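Local coordinates for protein ribulose bisphosphate carboxylase (Hyperthermus butylicus DSM 5456, PDB 6HUN) that probably catalyses the carboxylation of ribulose 1,5-bisphosphate to two molecules of 3-phosphoglycerate as part of an archaeal AMP degradation pathway, at residues L172-K177 against G407-P412; I194-I199 against G414-A419; G294-H299 against H326-T331; F377-G382 against I401-G406; L384-L389 against R420-A425. All coordinates share one frame; numbering follows the deposited sequence.

Contact 1: L172-K177 against G407-P412; sequences LATVPK and GVLGHP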
# COMPACT_ATOMS: atom_id res chain seq x y z
N LEU A 172 13.47 -25.14 4.70
CA LEU A 172 12.06 -25.51 4.82
C LEU A 172 11.35 -24.69 5.89
O LEU A 172 11.88 -24.51 6.99
CB LEU A 172 11.93 -26.99 5.14
CG LEU A 172 12.72 -27.82 4.10
CD1 LEU A 172 12.94 -29.24 4.61
CD2 LEU A 172 12.04 -27.79 2.75
N ALA A 173 10.12 -24.27 5.59
CA ALA A 173 9.29 -23.51 6.52
C ALA A 173 7.87 -24.08 6.56
O ALA A 173 7.40 -24.64 5.57
CB ALA A 173 9.25 -22.03 6.10
N THR A 174 7.20 -23.97 7.71
CA THR A 174 5.81 -24.41 7.86
C THR A 174 5.02 -23.39 8.67
O THR A 174 5.46 -23.01 9.75
CB THR A 174 5.71 -25.75 8.58
OG1 THR A 174 6.25 -26.76 7.73
CG2 THR A 174 4.23 -26.11 8.89
N VAL A 175 3.85 -23.02 8.17
CA VAL A 175 2.80 -22.33 8.94
C VAL A 175 1.84 -23.34 9.57
O VAL A 175 1.31 -24.23 8.88
CB VAL A 175 2.02 -21.36 8.04
CG1 VAL A 175 0.95 -20.58 8.85
CG2 VAL A 175 2.97 -20.44 7.31
N PRO A 176 1.59 -23.25 10.88
CA PRO A 176 0.61 -24.12 11.53
C PRO A 176 -0.75 -24.11 10.84
O PRO A 176 -1.14 -23.16 10.15
CB PRO A 176 0.50 -23.54 12.94
CG PRO A 176 1.82 -22.89 13.18
CD PRO A 176 2.30 -22.39 11.84
N LYS A 177 -1.48 -25.19 11.03
CA LYS A 177 -2.85 -25.26 10.63
C LYS A 177 -3.67 -25.64 11.86
O LYS A 177 -3.28 -26.58 12.58
CB LYS A 177 -3.08 -26.28 9.51
CG LYS A 177 -2.45 -25.89 8.18
CD LYS A 177 -2.62 -27.01 7.13
CE LYS A 177 -4.07 -27.11 6.57
NZ LYS A 177 -4.34 -26.10 5.50
N GLY A 407 2.01 -30.76 3.29
CA GLY A 407 2.82 -31.97 3.27
C GLY A 407 3.27 -32.42 4.64
O GLY A 407 3.47 -33.62 4.87
N VAL A 408 3.42 -31.48 5.57
CA VAL A 408 4.00 -31.78 6.88
C VAL A 408 2.92 -32.13 7.89
O VAL A 408 2.95 -33.20 8.51
CB VAL A 408 4.85 -30.58 7.35
CG1 VAL A 408 5.06 -30.63 8.87
CG2 VAL A 408 6.18 -30.58 6.64
N LEU A 409 1.95 -31.23 8.08
CA LEU A 409 0.91 -31.41 9.08
C LEU A 409 -0.11 -32.47 8.69
O LEU A 409 -0.82 -32.98 9.57
CB LEU A 409 0.23 -30.06 9.33
CG LEU A 409 1.25 -28.95 9.44
CD1 LEU A 409 0.62 -27.55 9.31
CD2 LEU A 409 1.93 -29.08 10.77
N GLY A 410 -0.19 -32.85 7.42
CA GLY A 410 -1.13 -33.84 6.96
C GLY A 410 -0.58 -35.25 6.82
O GLY A 410 -1.30 -36.12 6.32
N HIS A 411 0.66 -35.50 7.23
CA HIS A 411 1.26 -36.83 7.05
C HIS A 411 0.54 -37.88 7.91
O HIS A 411 0.24 -37.63 9.08
CB HIS A 411 2.75 -36.80 7.41
CG HIS A 411 3.53 -37.99 6.93
ND1 HIS A 411 3.84 -39.06 7.75
CD2 HIS A 411 4.08 -38.27 5.72
CE1 HIS A 411 4.53 -39.96 7.06
NE2 HIS A 411 4.69 -39.51 5.83
N PRO A 412 0.26 -39.06 7.36
CA PRO A 412 -0.53 -40.06 8.10
C PRO A 412 0.04 -40.42 9.46
O PRO A 412 -0.70 -40.86 10.34
CB PRO A 412 -0.55 -41.26 7.16
CG PRO A 412 -0.37 -40.68 5.80
CD PRO A 412 0.53 -39.48 5.97
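At the C-terminal end of the first strand of the TIM barrel, Thr-174 and Lys-177 meet Val-408 and Leu-409 of the short helix that follows the eighth strand. Leu-409 carries the contact through its CD1 methyl. This methyl meets Thr-174 CG2 tip to tip at 3.9 Å. It also lies 3.4 Å from Val-175 O and 3.6 Å from Lys-177 N, so the backbone turns past it closely. Lys-177 adds its aliphatic part, with CG 3.7 Å from Leu-409 CD1. The lysine chain then bends at chi3 (74°) and chi4 (81°), which carries NZ away from the leucine. Thr-174 OG1 faces Val-408 CG2 at 4.0 Å; this hydroxyl is buried and has no polar partner in the model. An alanine in place of Thr-174 would probably open a gap beside Leu-409 CD1 and take from Val-408 CG2 its contact on this side. Ile-194 of helix 184-196 packs on both Thr-174 and Leu-409. Lys-177 also packs on Thr-70 of the second subunit and is a predicted proton acceptor. The arrangement is that of a closed alpha/beta barrel, where the end of the first strand meets the short helix after the last, at the catalytic end.

Contact 2: I194-I199 against G414-A419; sequences ILIGGI and GPEAGA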
# COMPACT_ATOMS: atom_id res chain seq x y z
N ILE A 194 6.63 -29.62 14.66
CA ILE A 194 7.12 -29.18 13.35
C ILE A 194 8.66 -29.20 13.33
O ILE A 194 9.27 -29.87 12.49
CB ILE A 194 6.56 -27.78 13.02
CG1 ILE A 194 5.06 -27.88 12.65
CG2 ILE A 194 7.32 -27.08 11.88
CD1 ILE A 194 4.27 -26.60 12.85
N LEU A 195 9.30 -28.49 14.26
CA LEU A 195 10.76 -28.40 14.23
C LEU A 195 11.42 -29.74 14.51
O LEU A 195 12.40 -30.11 13.83
CB LEU A 195 11.24 -27.38 15.24
CG LEU A 195 10.62 -25.98 15.08
CD1 LEU A 195 11.24 -25.11 16.12
CD2 LEU A 195 10.88 -25.44 13.70
N ILE A 196 10.94 -30.46 15.53
CA ILE A 196 11.56 -31.72 15.95
C ILE A 196 11.73 -32.72 14.80
O ILE A 196 12.67 -33.52 14.81
CB ILE A 196 10.75 -32.34 17.12
CG1 ILE A 196 11.65 -33.20 17.99
CG2 ILE A 196 9.56 -33.18 16.61
CD1 ILE A 196 12.60 -32.38 18.82
N GLY A 197 10.85 -32.69 13.81
CA GLY A 197 11.05 -33.63 12.73
C GLY A 197 11.88 -33.17 11.56
O GLY A 197 12.04 -33.94 10.61
N GLY A 198 12.40 -31.94 11.55
CA GLY A 198 13.25 -31.55 10.43
C GLY A 198 12.92 -30.21 9.75
O GLY A 198 13.66 -29.77 8.86
N ILE A 199 11.82 -29.58 10.10
CA ILE A 199 11.57 -28.27 9.50
C ILE A 199 12.48 -27.25 10.18
O ILE A 199 12.87 -27.42 11.35
CB ILE A 199 10.07 -27.89 9.57
CG1 ILE A 199 9.25 -28.86 8.73
CG2 ILE A 199 9.81 -26.42 9.10
CD1 ILE A 199 9.86 -29.23 7.42
N GLY A 414 1.66 -38.25 11.54
CA GLY A 414 1.88 -37.10 12.38
C GLY A 414 2.94 -36.18 11.81
O GLY A 414 3.68 -36.53 10.88
N PRO A 415 3.02 -34.97 12.36
CA PRO A 415 3.86 -33.94 11.72
C PRO A 415 5.35 -34.21 11.81
O PRO A 415 6.08 -33.92 10.86
CB PRO A 415 3.46 -32.65 12.45
CG PRO A 415 2.86 -33.12 13.75
CD PRO A 415 2.20 -34.43 13.46
N GLU A 416 5.82 -34.76 12.94
CA GLU A 416 7.22 -35.15 13.05
C GLU A 416 7.64 -36.01 11.86
O GLU A 416 8.56 -35.66 11.11
CB GLU A 416 7.44 -35.89 14.37
CG GLU A 416 6.76 -35.20 15.56
CD GLU A 416 5.31 -35.66 15.79
OE1 GLU A 416 4.88 -35.75 16.96
OE2 GLU A 416 4.60 -35.93 14.79
N ALA A 417 6.92 -37.12 11.64
CA ALA A 417 7.16 -37.94 10.45
C ALA A 417 6.95 -37.14 9.17
O ALA A 417 7.68 -37.32 8.19
CB ALA A 417 6.25 -39.17 10.48
N GLY A 418 5.96 -36.24 9.15
CA GLY A 418 5.76 -35.40 7.98
C GLY A 418 6.95 -34.52 7.65
O GLY A 418 7.34 -34.39 6.49
N ALA A 419 7.55 -33.88 8.66
CA ALA A 419 8.76 -33.11 8.40
C ALA A 419 9.90 -34.03 7.95
O ALA A 419 10.71 -33.66 7.09
CB ALA A 419 9.15 -32.32 9.64
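Ile-199 packs on Ala-419, just after helix 184-196 has ended beside the start of helix 415-431. From Ile-199 CB the chain divides. CG2 lies anti to the backbone N and turns to Leu-172 O in the first barrel strand. CG1 stands anti to the carbonyl carbon (chi1 -64°) and touches Ala-419 CB at 3.6 Å. The tip, CD1, stays beside the same methyl at 3.9 Å and also packs on Val-404. The backbone meets Ala-419 CB from another side, with Gly-197 C 3.4 Å away. Gly-197 makes the close approach possible. Its CA gives a CA-H...O contact to Glu-416 O at 3.6 Å, and a side chain built here would collide with that oxygen. Gly-198 follows with positive phi and ends the helix in a Schellman motif; its N bonds to Leu-195 O at 2.9 Å. Further out, Ile-196 CG2 meets Glu-416 CG at 3.6 Å. The glutamate chain bends at chi2 (89°), and its carboxylate leads away from the isoleucine. There its OE1 comes near Glu-193 OE2, and the like charges could raise the pKa of one of them. Across the contact the chemistry is mostly apolar, with backbone carbonyls at the closest approach. Small residues, rather than polar bonds, set how near the two helix ends come.

Contact 3: G294-H299 against H326-T331; sequences GHRAFH and HVHVGT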
# COMPACT_ATOMS: atom_id res chain seq x y z
N GLY A 294 9.78 -10.84 4.23
CA GLY A 294 8.71 -9.95 3.77
C GLY A 294 7.49 -10.68 3.23
O GLY A 294 7.60 -11.52 2.31
N HIS A 295 6.31 -10.47 3.84
CA HIS A 295 5.10 -11.14 3.38
C HIS A 295 4.40 -10.16 2.45
O HIS A 295 4.21 -9.02 2.81
CB HIS A 295 4.20 -11.49 4.57
CG HIS A 295 3.11 -12.43 4.20
ND1 HIS A 295 2.03 -12.03 3.43
CD2 HIS A 295 3.00 -13.78 4.34
CE1 HIS A 295 1.26 -13.08 3.18
NE2 HIS A 295 1.82 -14.15 3.74
N ARG A 296 3.96 -10.62 1.29
CA ARG A 296 3.41 -9.66 0.32
C ARG A 296 1.88 -9.53 0.33
O ARG A 296 1.32 -9.05 -0.65
CB ARG A 296 3.88 -10.04 -1.09
CG ARG A 296 3.53 -11.53 -1.38
CD ARG A 296 3.89 -11.94 -2.88
NE ARG A 296 3.29 -13.23 -3.22
CZ ARG A 296 3.09 -13.68 -4.45
NH1 ARG A 296 3.49 -12.95 -5.50
NH2 ARG A 296 2.48 -14.84 -4.64
N ALA A 297 1.19 -9.90 1.42
CA ALA A 297 -0.26 -9.77 1.45
C ALA A 297 -0.69 -8.37 1.02
O ALA A 297 -0.04 -7.39 1.42
CB ALA A 297 -0.75 -10.06 2.88
N PHE A 298 -1.71 -8.32 0.15
CA PHE A 298 -2.40 -7.19 -0.47
C PHE A 298 -1.90 -7.00 -1.90
O PHE A 298 -2.58 -6.38 -2.74
CB PHE A 298 -2.20 -5.84 0.29
CG PHE A 298 -2.95 -4.70 -0.36
CD1 PHE A 298 -4.35 -4.75 -0.45
CD2 PHE A 298 -2.23 -3.61 -0.93
CE1 PHE A 298 -5.07 -3.66 -1.02
CE2 PHE A 298 -2.98 -2.46 -1.46
CZ PHE A 298 -4.37 -2.54 -1.52
N HIS A 299 -0.74 -7.61 -2.26
CA HIS A 299 -0.18 -7.34 -3.60
C HIS A 299 -1.16 -7.69 -4.70
O HIS A 299 -1.20 -7.00 -5.74
CB HIS A 299 1.12 -8.17 -3.86
CG HIS A 299 0.85 -9.63 -4.16
ND1 HIS A 299 0.77 -10.10 -5.46
CD2 HIS A 299 0.54 -10.68 -3.36
CE1 HIS A 299 0.45 -11.38 -5.44
NE2 HIS A 299 0.27 -11.75 -4.18
N HIS A 326 13.92 -12.44 2.54
CA HIS A 326 13.16 -13.49 1.89
C HIS A 326 11.90 -12.86 1.29
O HIS A 326 11.30 -11.97 1.88
CB HIS A 326 12.61 -14.60 2.80
CG HIS A 326 13.48 -15.05 3.93
ND1 HIS A 326 12.93 -15.61 5.07
CD2 HIS A 326 14.82 -15.13 4.07
CE1 HIS A 326 13.91 -16.02 5.87
NE2 HIS A 326 15.06 -15.73 5.29
N VAL A 327 11.44 -13.38 0.14
CA VAL A 327 10.18 -12.81 -0.40
C VAL A 327 9.52 -13.85 -1.30
O VAL A 327 10.18 -14.64 -1.98
CB VAL A 327 10.42 -11.48 -1.17
CG1 VAL A 327 11.00 -11.73 -2.53
CG2 VAL A 327 9.02 -10.72 -1.38
N HIS A 328 8.20 -13.88 -1.27
CA HIS A 328 7.49 -14.89 -2.04
C HIS A 328 7.41 -14.42 -3.50
O HIS A 328 7.06 -13.27 -3.76
CB HIS A 328 6.09 -15.07 -1.45
CG HIS A 328 5.39 -16.32 -1.86
ND1 HIS A 328 5.03 -16.58 -3.16
CD2 HIS A 328 4.97 -17.38 -1.13
CE1 HIS A 328 4.43 -17.75 -3.23
NE2 HIS A 328 4.37 -18.26 -2.01
N VAL A 329 7.74 -15.31 -4.43
CA VAL A 329 7.79 -15.00 -5.85
C VAL A 329 6.61 -15.57 -6.61
O VAL A 329 6.58 -15.49 -7.86
CB VAL A 329 9.10 -15.53 -6.48
CG1 VAL A 329 10.26 -14.75 -5.97
CG2 VAL A 329 9.31 -17.00 -6.20
N GLY A 330 5.66 -16.18 -5.92
CA GLY A 330 4.56 -16.78 -6.66
C GLY A 330 4.92 -18.12 -7.25
O GLY A 330 6.07 -18.54 -7.28
N THR A 331 3.87 -18.81 -7.78
CA THR A 331 3.83 -20.26 -7.83
C THR A 331 4.18 -20.82 -9.21
O THR A 331 3.54 -20.44 -10.21
CB THR A 331 2.44 -20.71 -7.40
OG1 THR A 331 1.48 -19.98 -8.17
CG2 THR A 331 2.23 -20.36 -5.92
O HOH W 1 6.51 -12.34 0.26
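The guanidinium of Arg-296 and the ring of His-328 lie almost parallel, their planes only 10° apart. The two side chains cross obliquely, and NH2 of the guanidinium comes nearest the ring. Arg-296 NH2 is 3.4 Å from His-328 ND1, but the angle is poor and the pair is not a hydrogen bond. ND1 instead accepts Gly-330 N at 2.9 Å, with the donor tilted 16° out of the ring plane. At the far side of the ring, NE2 is bonded to Ser-381 OG. These two bonds fix the rotation of the imidazole. With CG between its backbone N and carbonyl carbon (chi1 53°) and an extended chain from there, Arg-296 reaches across to segment 326-331. Its CD passes 3.5 Å from His-328 O. One guanidinium face lies toward His-328 and Gly-330, with NH2 3.5 Å from Gly-330 CA. The opposite face has His-299 NE2 over its centre, 3.4 Å above the plane. The segments continue the fifth and sixth strands of the TIM barrel, at the end where the predicted active site lies. Arg-296 and His-328 are predicted substrate ligands, and a bound calcium ion is about 4 Å from the His-328 side chain at nearest atoms. Gly-294 N bonds to His-326 O at 3.0 Å. Beyond this the strands part, and a water fills the next rung. It donates to Gly-294 O and accepts from His-328 N at 2.8 Å. The CB of His-295, a predicted proton acceptor, is directed away from segment 326-331; its ND1 accepts the N-H of Ala-297.

Contact 4: F377-G382 against I401-G406; sequences FPVASG and IMQVGG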
# COMPACT_ATOMS: atom_id res chain seq x y z
N PHE A 377 16.32 -14.60 -0.66
CA PHE A 377 15.75 -15.97 -0.80
C PHE A 377 14.35 -15.91 -1.40
O PHE A 377 13.43 -15.41 -0.76
CB PHE A 377 15.64 -16.64 0.57
CG PHE A 377 16.71 -17.66 0.87
CD1 PHE A 377 16.94 -18.78 0.02
CD2 PHE A 377 17.48 -17.52 2.01
CE1 PHE A 377 17.93 -19.74 0.31
CE2 PHE A 377 18.48 -18.44 2.29
CZ PHE A 377 18.72 -19.53 1.46
N PRO A 378 14.12 -16.48 -2.57
CA PRO A 378 12.75 -16.64 -3.05
C PRO A 378 12.08 -17.69 -2.19
O PRO A 378 12.71 -18.69 -1.79
CB PRO A 378 12.91 -17.14 -4.50
CG PRO A 378 14.33 -16.99 -4.83
CD PRO A 378 15.13 -16.95 -3.54
N VAL A 379 10.80 -17.48 -1.95
CA VAL A 379 10.00 -18.43 -1.19
C VAL A 379 9.01 -19.09 -2.14
O VAL A 379 8.30 -18.40 -2.89
CB VAL A 379 9.28 -17.72 -0.04
CG1 VAL A 379 8.30 -18.67 0.64
CG2 VAL A 379 10.35 -17.09 0.89
N ALA A 380 9.00 -20.42 -2.14
CA ALA A 380 8.06 -21.18 -2.96
C ALA A 380 6.98 -21.78 -2.07
O ALA A 380 7.25 -22.23 -0.95
CB ALA A 380 8.78 -22.28 -3.74
N SER A 381 5.75 -21.80 -2.56
CA SER A 381 4.66 -22.30 -1.74
C SER A 381 3.51 -22.62 -2.68
O SER A 381 3.49 -22.18 -3.82
CB SER A 381 4.23 -21.28 -0.70
OG SER A 381 3.23 -20.47 -1.28
N GLY A 382 2.54 -23.35 -2.15
CA GLY A 382 1.41 -23.75 -2.97
C GLY A 382 1.16 -25.23 -2.96
O GLY A 382 1.27 -25.91 -3.99
N ILE A 401 13.49 -21.01 -0.19
CA ILE A 401 12.77 -21.49 0.98
C ILE A 401 11.48 -22.12 0.48
O ILE A 401 10.74 -21.50 -0.29
CB ILE A 401 12.49 -20.34 1.97
CG1 ILE A 401 13.81 -19.72 2.43
CG2 ILE A 401 11.63 -20.88 3.13
CD1 ILE A 401 13.56 -18.31 3.07
N MET A 402 11.23 -23.39 0.83
CA MET A 402 9.96 -24.01 0.50
C MET A 402 9.04 -24.02 1.70
O MET A 402 9.41 -24.46 2.79
CB MET A 402 10.17 -25.45 0.00
CG MET A 402 11.47 -25.55 -0.72
SD MET A 402 11.66 -27.18 -1.64
CE MET A 402 10.44 -26.89 -2.86
N GLN A 403 7.83 -23.54 1.50
CA GLN A 403 6.83 -23.64 2.54
C GLN A 403 6.05 -24.92 2.32
O GLN A 403 5.45 -25.12 1.26
CB GLN A 403 5.96 -22.39 2.50
CG GLN A 403 5.11 -22.22 3.68
CD GLN A 403 4.36 -20.91 3.55
OE1 GLN A 403 4.97 -19.89 3.33
NE2 GLN A 403 3.02 -20.96 3.63
N VAL A 404 6.08 -25.80 3.31
CA VAL A 404 5.62 -27.16 3.04
C VAL A 404 4.63 -27.56 4.11
O VAL A 404 4.67 -28.70 4.61
CB VAL A 404 6.77 -28.19 2.96
CG1 VAL A 404 7.59 -28.01 1.71
CG2 VAL A 404 7.68 -28.18 4.22
N GLY A 405 3.69 -26.68 4.39
CA GLY A 405 2.66 -26.90 5.39
C GLY A 405 1.78 -28.12 5.26
O GLY A 405 1.77 -28.96 6.17
N GLY A 406 1.03 -28.24 4.16
CA GLY A 406 0.14 -29.37 3.99
C GLY A 406 0.88 -30.69 4.01
O GLY A 406 0.50 -31.62 4.72
O HOH W 2 3.30 -25.22 -0.15
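Strands 377-380 and 401-403 run parallel, their axes 4.7 Å apart at closest approach and 21° from alignment. Three nearly straight bonds join them: Ile-401 N to Pro-378 O at 2.9 Å, Ala-380 N to Ile-401 O at 2.8 Å and Gln-403 N to Ala-380 O at 2.8 Å. Ile-401 crosses Phe-377 at about a right angle. Its CG1, anti to the carbonyl carbon (chi1 -60°), is laid over the ring face, a CH-pi contact 4.2 Å from the centroid. Its CD1 reaches Phe-377 CB at 3.7 Å. Val-379 CG2 closes on Ile-401 CB at 4.0 Å, from the same face of the sheet. An alanine in place of Phe-377 would probably leave Ile-401 CG1 without its ring and open a gap toward Ile-171 and His-326. At the other end Ser-381 CB and Gln-403 CB touch at 3.8 Å. Their polar tips find partners elsewhere: Gln-403 OE1 takes Lys-203 NZ, and Ser-381 OG is bonded to His-328 of the sixth strand. A water bridges Gly-382 N and Gln-403 O. This is the last beta-alpha-beta unit of the TIM barrel; in Rubisco the loop after strand seven and the start of the helix after strand eight bind a substrate phosphate, consistent with the predicted site.

Contact 5: L384-L389 against R420-A425; sequences LHPGTL and RAVRQA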
# COMPACT_ATOMS: atom_id res chain seq x y z
N LEU A 384 2.75 -27.77 -1.65
CA LEU A 384 3.90 -28.62 -1.95
C LEU A 384 3.92 -29.83 -1.03
O LEU A 384 3.98 -29.69 0.20
CB LEU A 384 5.20 -27.85 -1.81
CG LEU A 384 5.27 -26.53 -2.58
CD1 LEU A 384 6.45 -25.71 -2.13
CD2 LEU A 384 5.34 -26.81 -4.06
N HIS A 385 3.97 -31.01 -1.62
CA HIS A 385 4.07 -32.31 -0.95
C HIS A 385 5.43 -32.91 -1.24
O HIS A 385 6.11 -32.48 -2.17
CB HIS A 385 2.96 -33.24 -1.46
CG HIS A 385 1.59 -32.72 -1.17
ND1 HIS A 385 0.99 -32.90 0.06
CD2 HIS A 385 0.75 -31.97 -1.90
CE1 HIS A 385 -0.20 -32.32 0.04
NE2 HIS A 385 -0.36 -31.74 -1.13
N PRO A 386 5.88 -33.91 -0.46
CA PRO A 386 7.20 -34.49 -0.75
C PRO A 386 7.39 -34.90 -2.22
O PRO A 386 8.43 -34.59 -2.80
CB PRO A 386 7.26 -35.68 0.22
CG PRO A 386 6.48 -35.14 1.43
CD PRO A 386 5.33 -34.38 0.83
N GLY A 387 6.37 -35.48 -2.86
CA GLY A 387 6.54 -35.94 -4.23
C GLY A 387 6.94 -34.85 -5.21
O GLY A 387 7.74 -35.09 -6.12
N THR A 388 6.39 -33.64 -5.04
CA THR A 388 6.62 -32.50 -5.92
C THR A 388 7.96 -31.79 -5.66
O THR A 388 8.34 -30.94 -6.48
CB THR A 388 5.53 -31.43 -5.75
OG1 THR A 388 5.87 -30.57 -4.64
CG2 THR A 388 4.17 -32.01 -5.49
N LEU A 389 8.63 -32.04 -4.53
CA LEU A 389 9.71 -31.13 -4.12
C LEU A 389 10.89 -31.19 -5.09
O LEU A 389 11.41 -30.13 -5.47
CB LEU A 389 10.16 -31.43 -2.70
CG LEU A 389 9.16 -31.18 -1.58
CD1 LEU A 389 9.86 -31.26 -0.24
CD2 LEU A 389 8.44 -29.80 -1.73
N ARG A 420 9.96 -35.24 8.49
CA ARG A 420 11.02 -36.14 8.04
C ARG A 420 10.82 -36.55 6.59
O ARG A 420 11.79 -36.61 5.82
CB ARG A 420 11.10 -37.38 8.94
CG ARG A 420 12.53 -37.74 9.24
CD ARG A 420 12.65 -38.31 10.64
NE ARG A 420 11.55 -39.22 10.92
CZ ARG A 420 10.67 -39.04 11.90
NH1 ARG A 420 10.79 -37.99 12.71
NH2 ARG A 420 9.68 -39.92 12.08
N ALA A 421 9.57 -36.78 6.18
CA ALA A 421 9.33 -37.12 4.78
C ALA A 421 9.80 -36.01 3.85
O ALA A 421 10.50 -36.27 2.87
CB ALA A 421 7.85 -37.44 4.57
N VAL A 422 9.44 -34.75 4.16
CA VAL A 422 9.91 -33.64 3.34
C VAL A 422 11.44 -33.61 3.27
O VAL A 422 12.01 -33.41 2.19
CB VAL A 422 9.36 -32.30 3.88
CG1 VAL A 422 10.13 -31.13 3.29
CG2 VAL A 422 7.92 -32.17 3.55
N ARG A 423 12.11 -33.79 4.42
CA ARG A 423 13.58 -33.77 4.44
C ARG A 423 14.16 -34.92 3.64
O ARG A 423 15.17 -34.76 2.93
CB ARG A 423 14.08 -33.82 5.89
CG ARG A 423 13.94 -32.52 6.70
CD ARG A 423 14.98 -31.43 6.30
NE ARG A 423 16.37 -31.80 6.53
CZ ARG A 423 17.05 -31.58 7.66
NH1 ARG A 423 16.46 -31.01 8.71
NH2 ARG A 423 18.32 -31.95 7.76
N GLN A 424 13.54 -36.09 3.71
CA GLN A 424 14.05 -37.20 2.90
C GLN A 424 13.82 -36.91 1.42
O GLN A 424 14.69 -37.18 0.59
CB GLN A 424 13.39 -38.50 3.31
CG GLN A 424 13.71 -38.89 4.72
CD GLN A 424 12.78 -39.94 5.25
OE1 GLN A 424 11.72 -40.23 4.67
NE2 GLN A 424 13.19 -40.57 6.35
N ALA A 425 12.66 -36.31 1.09
CA ALA A 425 12.40 -35.93 -0.29
C ALA A 425 13.45 -34.94 -0.79
O ALA A 425 13.96 -35.08 -1.90
CB ALA A 425 10.99 -35.36 -0.42
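Leu-389 has CG anti to its carbonyl carbon (chi1 -66°) and an extended chi2 (-169°), which sends CD1 onto Val-422. Val-422 has CG1 anti to its backbone N (chi1 165°), and its two methyls serve two partners. CG1 meets Leu-389 CD1 at 3.5 Å, and CG2 meets Pro-386 CG at 3.9 Å. The contact belongs to the outer layer of the TIM barrel. It joins the turn leading into helix 389-396, after the seventh strand, to helix 415-431, the long helix after the eighth. Pro-386 lies against Ala-421, Val-422 and Ala-425, residues one helical turn apart or side by side. Its ring crosses Val-422 at about a right angle. Pro-386 CG also touches Ala-421 CB at 4.1 Å, and Pro-386 CB touches Ala-425 CB at 3.8 Å. The alanines keep the helix surface low, so the turn comes down close to it. Helix 443-452 also packs on the proline, through Leu-445, Ala-448 and Trp-452. Elsewhere on the helix, Arg-423 forms a salt bridge with Glu-236, and Arg-420 one with Glu-444. The turn is held from within. Leu-389 N bonds to Pro-386 O at 3.1 Å, an oxygen that also touches Ala-425 CB. Thr-388 OG1 donates to His-385 O at 3.1 Å, in the carbonyl plane and on a lone pair.

How the contacts relate
All five contacts are largely buried and belong to one TIM barrel, but in different layers. Contacts 3 and 4 join neighbouring strands through backbone bonds and water; contact 4 adds an apolar group on one sheet face, contact 3 a charged and polar one. They are bound to each other along strands 326-328 and 377-380. Contact 4 leads on to contact 1, since strand 401-403 bonds to strand 171-174 and closes the barrel. Contacts 2 and 5 lie farther out and share helix 415-431. Contact 2 depends on glycines and an alanine, contact 5 on proline, leucine and valine against alanines. Contact 1 stands between the layers. Contacts 1, 2 and 3 also reach the second subunit.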